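Exonuclease mut-7 homolog (PDB 7JW2) probably acts as a magnesium-dependent 3'-5' exoribonuclease that trims the 3' ends of AGO1-bound microRNAs, represented here by its EXO domain. Local coordinates at residues L55-W58 with D59-Y62; W172-R175 with P176-E180. All blocks are in the same frame, centred on the assembly; numbering follows the deposited sequence.

Contact 1 (L55-W58 with D59-Y62); sequences LATW and DDVY
Thr57 OG1 is gripped by three groups. Thr57 OG1 accepts the backbone N-H of Asp59, with 3.0 Å from Thr57 OG1 to Asp59 N, and, less straight at 136°, that of Asp60. Thr57 OG1 also donates to a water 2.7 Å away. The same water donates to Asp60 OD1, so it ties the two side chains together. Thr57 OG1 sits between its own backbone N and carbonyl carbon (chi1 78°), and this turns it inward over the two N-H groups. Asp60 OD2 is used elsewhere, by His11 and His13. Thr57 N donates to Asp60 O at 2.8 Å and closes the two-residue turn. Next along the strands, Leu55 and Tyr62 exchange two nearly straight backbone bonds as an antiparallel hydrogen-bonded pair. Ala56 and Val61 form the non-hydrogen-bonded pair, with Ala56 CB meeting Val61 CG2 at 3.9 Å. Leu55 and Tyr62 lie on the face packed by helix 18-28. Ala56 and Val61 lie on the face packed by helix 179-205. Trp58 and Asp59 have the backbone angles of a type I turn. The whole is a tight beta hairpin with an ST turn at its tip, within the antiparallel part of the sheet of an RNase H-like exonuclease.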
loop_
_atom_site.group_PDB
_atom_site.type_symbol
_atom_site.label_atom_id
_atom_site.label_comp_id
_atom_site.label_asym_id
_atom_site.label_seq_id
_atom_site.Cartn_x
_atom_site.Cartn_y
_atom_site.Cartn_z
ATOM N N LEU A 55 -3.930 -14.360 -4.153
ATOM C CA LEU A 55 -5.153 -13.573 -4.004
ATOM C C LEU A 55 -5.656 -13.189 -5.383
ATOM O O LEU A 55 -4.949 -12.503 -6.129
ATOM C CB LEU A 55 -4.901 -12.321 -3.160
ATOM C CG LEU A 55 -4.182 -12.585 -1.836
ATOM C CD1 LEU A 55 -3.813 -11.301 -1.100
ATOM C CD2 LEU A 55 -5.003 -13.502 -0.939
ATOM N N ALA A 56 -6.885 -13.599 -5.707
ATOM C CA ALA A 56 -7.449 -13.409 -7.038
ATOM C C ALA A 56 -8.679 -12.510 -7.004
ATOM O O ALA A 56 -9.548 -12.669 -6.146
ATOM C CB ALA A 56 -7.839 -14.756 -7.659
ATOM N N THR A 57 -8.754 -11.606 -7.968
ATOM C CA THR A 57 -9.979 -10.882 -8.306
ATOM C C THR A 57 -10.416 -11.330 -9.691
ATOM O O THR A 57 -9.723 -12.091 -10.364
ATOM C CB THR A 57 -9.754 -9.370 -8.294
ATOM O OG1 THR A 57 -9.081 -8.989 -9.499
ATOM C CG2 THR A 57 -8.902 -8.947 -7.116
ATOM N N TRP A 58 -11.572 -10.832 -10.145
ATOM C CA TRP A 58 -11.995 -11.193 -11.491
ATOM C C TRP A 58 -11.034 -10.688 -12.558
ATOM O O TRP A 58 -11.064 -11.187 -13.690
ATOM C CB TRP A 58 -13.395 -10.649 -11.773
ATOM C CG TRP A 58 -14.480 -11.468 -11.177
ATOM C CD1 TRP A 58 -15.342 -11.089 -10.200
ATOM C CD2 TRP A 58 -14.818 -12.817 -11.513
ATOM N NE1 TRP A 58 -16.213 -12.109 -9.916
ATOM C CE2 TRP A 58 -15.904 -13.189 -10.698
ATOM C CE3 TRP A 58 -14.311 -13.745 -12.426
ATOM C CZ2 TRP A 58 -16.491 -14.442 -10.763
ATOM C CZ3 TRP A 58 -14.902 -14.990 -12.498
ATOM C CH2 TRP A 58 -15.978 -15.327 -11.669
ATOM N N ASP A 59 -10.176 -9.716 -12.225
ATOM C CA ASP A 59 -9.331 -9.059 -13.212
ATOM C C ASP A 59 -7.843 -9.320 -13.049
ATOM O O ASP A 59 -7.095 -9.084 -13.998
ATOM C CB ASP A 59 -9.557 -7.540 -13.173
ATOM C CG ASP A 59 -10.969 -7.159 -13.529
ATOM O OD1 ASP A 59 -11.460 -7.659 -14.556
ATOM O OD2 ASP A 59 -11.582 -6.365 -12.787
ATOM N N ASP A 60 -7.395 -9.771 -11.876
ATOM C CA ASP A 60 -5.972 -9.903 -11.591
ATOM C C ASP A 60 -5.765 -11.028 -10.592
ATOM O O ASP A 60 -6.608 -11.273 -9.727
ATOM C CB ASP A 60 -5.366 -8.609 -11.003
ATOM C CG ASP A 60 -5.388 -7.440 -11.979
ATOM O OD1 ASP A 60 -6.385 -6.679 -11.994
ATOM O OD2 ASP A 60 -4.393 -7.276 -12.716
ATOM N N VAL A 61 -4.609 -11.682 -10.678
ATOM C CA VAL A 61 -4.184 -12.622 -9.651
ATOM C C VAL A 61 -2.835 -12.171 -9.120
ATOM O O VAL A 61 -1.922 -11.882 -9.903
ATOM C CB VAL A 61 -4.100 -14.064 -10.178
ATOM C CG1 VAL A 61 -3.721 -14.993 -9.042
ATOM C CG2 VAL A 61 -5.438 -14.484 -10.777
ATOM N N TYR A 62 -2.726 -12.088 -7.797
ATOM C CA TYR A 62 -1.489 -11.734 -7.117
ATOM C C TYR A 62 -0.941 -12.947 -6.385
ATOM O O TYR A 62 -1.678 -13.656 -5.699
ATOM C CB TYR A 62 -1.736 -10.598 -6.124
ATOM C CG TYR A 62 -2.285 -9.347 -6.758
ATOM C CD1 TYR A 62 -3.658 -9.124 -6.837
ATOM C CD2 TYR A 62 -1.441 -8.382 -7.282
ATOM C CE1 TYR A 62 -4.161 -7.971 -7.411
ATOM C CE2 TYR A 62 -1.940 -7.234 -7.861
ATOM C CZ TYR A 62 -3.300 -7.041 -7.927
ATOM O OH TYR A 62 -3.804 -5.896 -8.504
HETATM O O HOH W 1 -8.124 -6.483 -9.915
#

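Contact 2 (W172-R175 with P176-E180); sequences WAQR and PLRKE
Leu177 makes the apolar part of the contact. Leu177 CD2 meets Trp172 CE3 at 3.9 Å, and the two side chains cross at about a right angle. Leu177 CD2 also lies 3.4 Å from Gln174 O. Leu177 and Arg175 run side by side, pointing the same way. Leu177 CD1 sits over one face of the Arg175 guanidinium, 3.8 Å above its plane and offset toward the rim. Leu52 of strand 50-56 touches Trp172, Arg175 and Leu177.

The polar bonds centre on Arg175. Its chain bends at chi2 (-61°), which folds the guanidinium back toward the preceding backbone. Arg175 NH1 then donates twice, to Trp172 O and to Gln174 O, each at 2.9 Å. Both oxygens lie in the guanidinium plane, but NH1 stands above both carbonyl planes. NE forms a salt bridge with Asp65, and NH2 bonds Ser51. These bonds fix the rotation of the guanidinium, which meets the turn with its edge.

Gln174 and Arg178 meet without a bond. Gln174 NE2 is 3.1 Å from Arg178 NE, both are donors, and the Gln174 amide and Arg178 guanidinium planes stand 85° apart. Each group has an acceptor elsewhere: Gln174 NE2 uses Gln181 OE1, and Arg178 NH1 uses Asn167.

The chain turns at a cis peptide before Pro176. Arg178 is the N-cap of helix 179-205, and its N donates to Gln181 OE1, as in one half of a capping box. A tryptophan, two further residues and then Arg-Pro-Leu, leading into helix 179-205, are consistent with the RNase D-like, DEDDy type of 3'-5' exonuclease domain.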
loop_
_atom_site.group_PDB
_atom_site.type_symbol
_atom_site.label_atom_id
_atom_site.label_comp_id
_atom_site.label_asym_id
_atom_site.label_seq_id
_atom_site.Cartn_x
_atom_site.Cartn_y
_atom_site.Cartn_z
ATOM N N TRP A 172 7.674 -26.509 -3.777
ATOM C CA TRP A 172 7.355 -25.091 -3.628
ATOM C C TRP A 172 8.464 -24.282 -2.962
ATOM O O TRP A 172 8.357 -23.046 -2.907
ATOM C CB TRP A 172 6.041 -24.943 -2.847
ATOM C CG TRP A 172 4.864 -25.445 -3.637
ATOM C CD1 TRP A 172 4.165 -26.604 -3.431
ATOM C CD2 TRP A 172 4.304 -24.838 -4.802
ATOM N NE1 TRP A 172 3.183 -26.751 -4.395
ATOM C CE2 TRP A 172 3.234 -25.667 -5.235
ATOM C CE3 TRP A 172 4.564 -23.651 -5.499
ATOM C CZ2 TRP A 172 2.464 -25.373 -6.355
ATOM C CZ3 TRP A 172 3.772 -23.345 -6.612
ATOM C CH2 TRP A 172 2.741 -24.209 -7.029
ATOM N N ALA A 173 9.537 -24.922 -2.499
ATOM C CA ALA A 173 10.649 -24.197 -1.900
ATOM C C ALA A 173 11.716 -23.807 -2.913
ATOM O O ALA A 173 12.587 -22.995 -2.586
ATOM C CB ALA A 173 11.284 -25.034 -0.782
ATOM N N GLN A 174 11.673 -24.353 -4.125
ATOM C CA GLN A 174 12.699 -24.005 -5.097
ATOM C C GLN A 174 12.475 -22.593 -5.636
ATOM O O GLN A 174 11.337 -22.128 -5.774
ATOM C CB GLN A 174 12.737 -25.031 -6.225
ATOM C CG GLN A 174 11.706 -24.844 -7.312
ATOM C CD GLN A 174 11.584 -26.078 -8.193
ATOM O OE1 GLN A 174 12.461 -26.938 -8.189
ATOM N NE2 GLN A 174 10.489 -26.182 -8.935
ATOM N N ARG A 175 13.574 -21.879 -5.875
ATOM C CA ARG A 175 13.527 -20.547 -6.452
ATOM C C ARG A 175 14.566 -20.444 -7.563
ATOM O O ARG A 175 15.722 -20.870 -7.371
ATOM C CB ARG A 175 13.768 -19.467 -5.389
ATOM C CG ARG A 175 12.599 -19.234 -4.415
ATOM C CD ARG A 175 11.343 -18.780 -5.149
ATOM N NE ARG A 175 10.237 -18.436 -4.251
ATOM C CZ ARG A 175 9.412 -19.340 -3.723
ATOM N NH1 ARG A 175 9.600 -20.632 -3.983
ATOM N NH2 ARG A 175 8.411 -18.964 -2.936
ATOM N N PRO A 176 14.204 -19.906 -8.741
ATOM C CA PRO A 176 12.828 -19.469 -9.046
ATOM C C PRO A 176 11.868 -20.630 -9.227
ATOM O O PRO A 176 12.258 -21.753 -9.538
ATOM C CB PRO A 176 12.975 -18.703 -10.362
ATOM C CG PRO A 176 14.254 -19.211 -10.959
ATOM C CD PRO A 176 15.150 -19.564 -9.818
ATOM N N LEU A 177 10.589 -20.357 -9.008
ATOM C CA LEU A 177 9.583 -21.347 -9.333
ATOM C C LEU A 177 9.481 -21.502 -10.847
ATOM O O LEU A 177 9.759 -20.574 -11.613
ATOM C CB LEU A 177 8.230 -20.942 -8.739
ATOM C CG LEU A 177 8.145 -20.959 -7.205
ATOM C CD1 LEU A 177 6.942 -20.145 -6.717
ATOM C CD2 LEU A 177 8.084 -22.381 -6.673
ATOM N N ARG A 178 9.074 -22.688 -11.276
ATOM C CA ARG A 178 8.886 -22.936 -12.698
ATOM C C ARG A 178 7.571 -22.327 -13.157
ATOM O O ARG A 178 6.633 -22.172 -12.372
ATOM C CB ARG A 178 8.885 -24.435 -13.002
ATOM C CG ARG A 178 10.151 -25.185 -12.614
ATOM C CD ARG A 178 9.970 -26.660 -12.896
ATOM N NE ARG A 178 9.866 -27.446 -11.671
ATOM C CZ ARG A 178 8.747 -28.010 -11.221
ATOM N NH1 ARG A 178 7.589 -27.876 -11.885
ATOM N NH2 ARG A 178 8.788 -28.708 -10.093
ATOM N N LYS A 179 7.497 -21.999 -14.451
ATOM C CA LYS A 179 6.287 -21.371 -14.969
ATOM C C LYS A 179 5.058 -22.242 -14.741
ATOM O O LYS A 179 3.967 -21.718 -14.495
ATOM C CB LYS A 179 6.449 -21.036 -16.455
ATOM C CG LYS A 179 6.703 -22.208 -17.375
ATOM C CD LYS A 179 6.904 -21.706 -18.804
ATOM C CE LYS A 179 6.479 -22.741 -19.833
ATOM N NZ LYS A 179 7.593 -23.666 -20.152
ATOM N N GLU A 180 5.211 -23.566 -14.780
ATOM C CA GLU A 180 4.065 -24.440 -14.550
ATOM C C GLU A 180 3.590 -24.367 -13.104
ATOM O O GLU A 180 2.386 -24.512 -12.842
ATOM C CB GLU A 180 4.420 -25.882 -14.928
ATOM C CG GLU A 180 4.755 -26.073 -16.404
ATOM C CD GLU A 180 6.200 -25.706 -16.745
ATOM O OE1 GLU A 180 6.512 -25.582 -17.953
ATOM O OE2 GLU A 180 7.022 -25.537 -15.813
#

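From the N terminus, contact 1 comes first and closes the hairpin between strands 50-56 and 61-65. Contact 2 comes much later and shapes the loop between helix 151-159 and helix 179-205. The two are in series and neither nest nor cross. Their centres are 20 Å apart and their nearest atoms about 11 Å, so they do not touch. They still share neighbours. Contact 2 starts helix 179-205, and that helix later packs on contact 1 through Ala186 and Ala189. The hairpin strands return the link, since Ser51, Leu52 and Asp65 meet the 172-178 loop. Together the contacts join the sheet to this helix within one exonuclease domain.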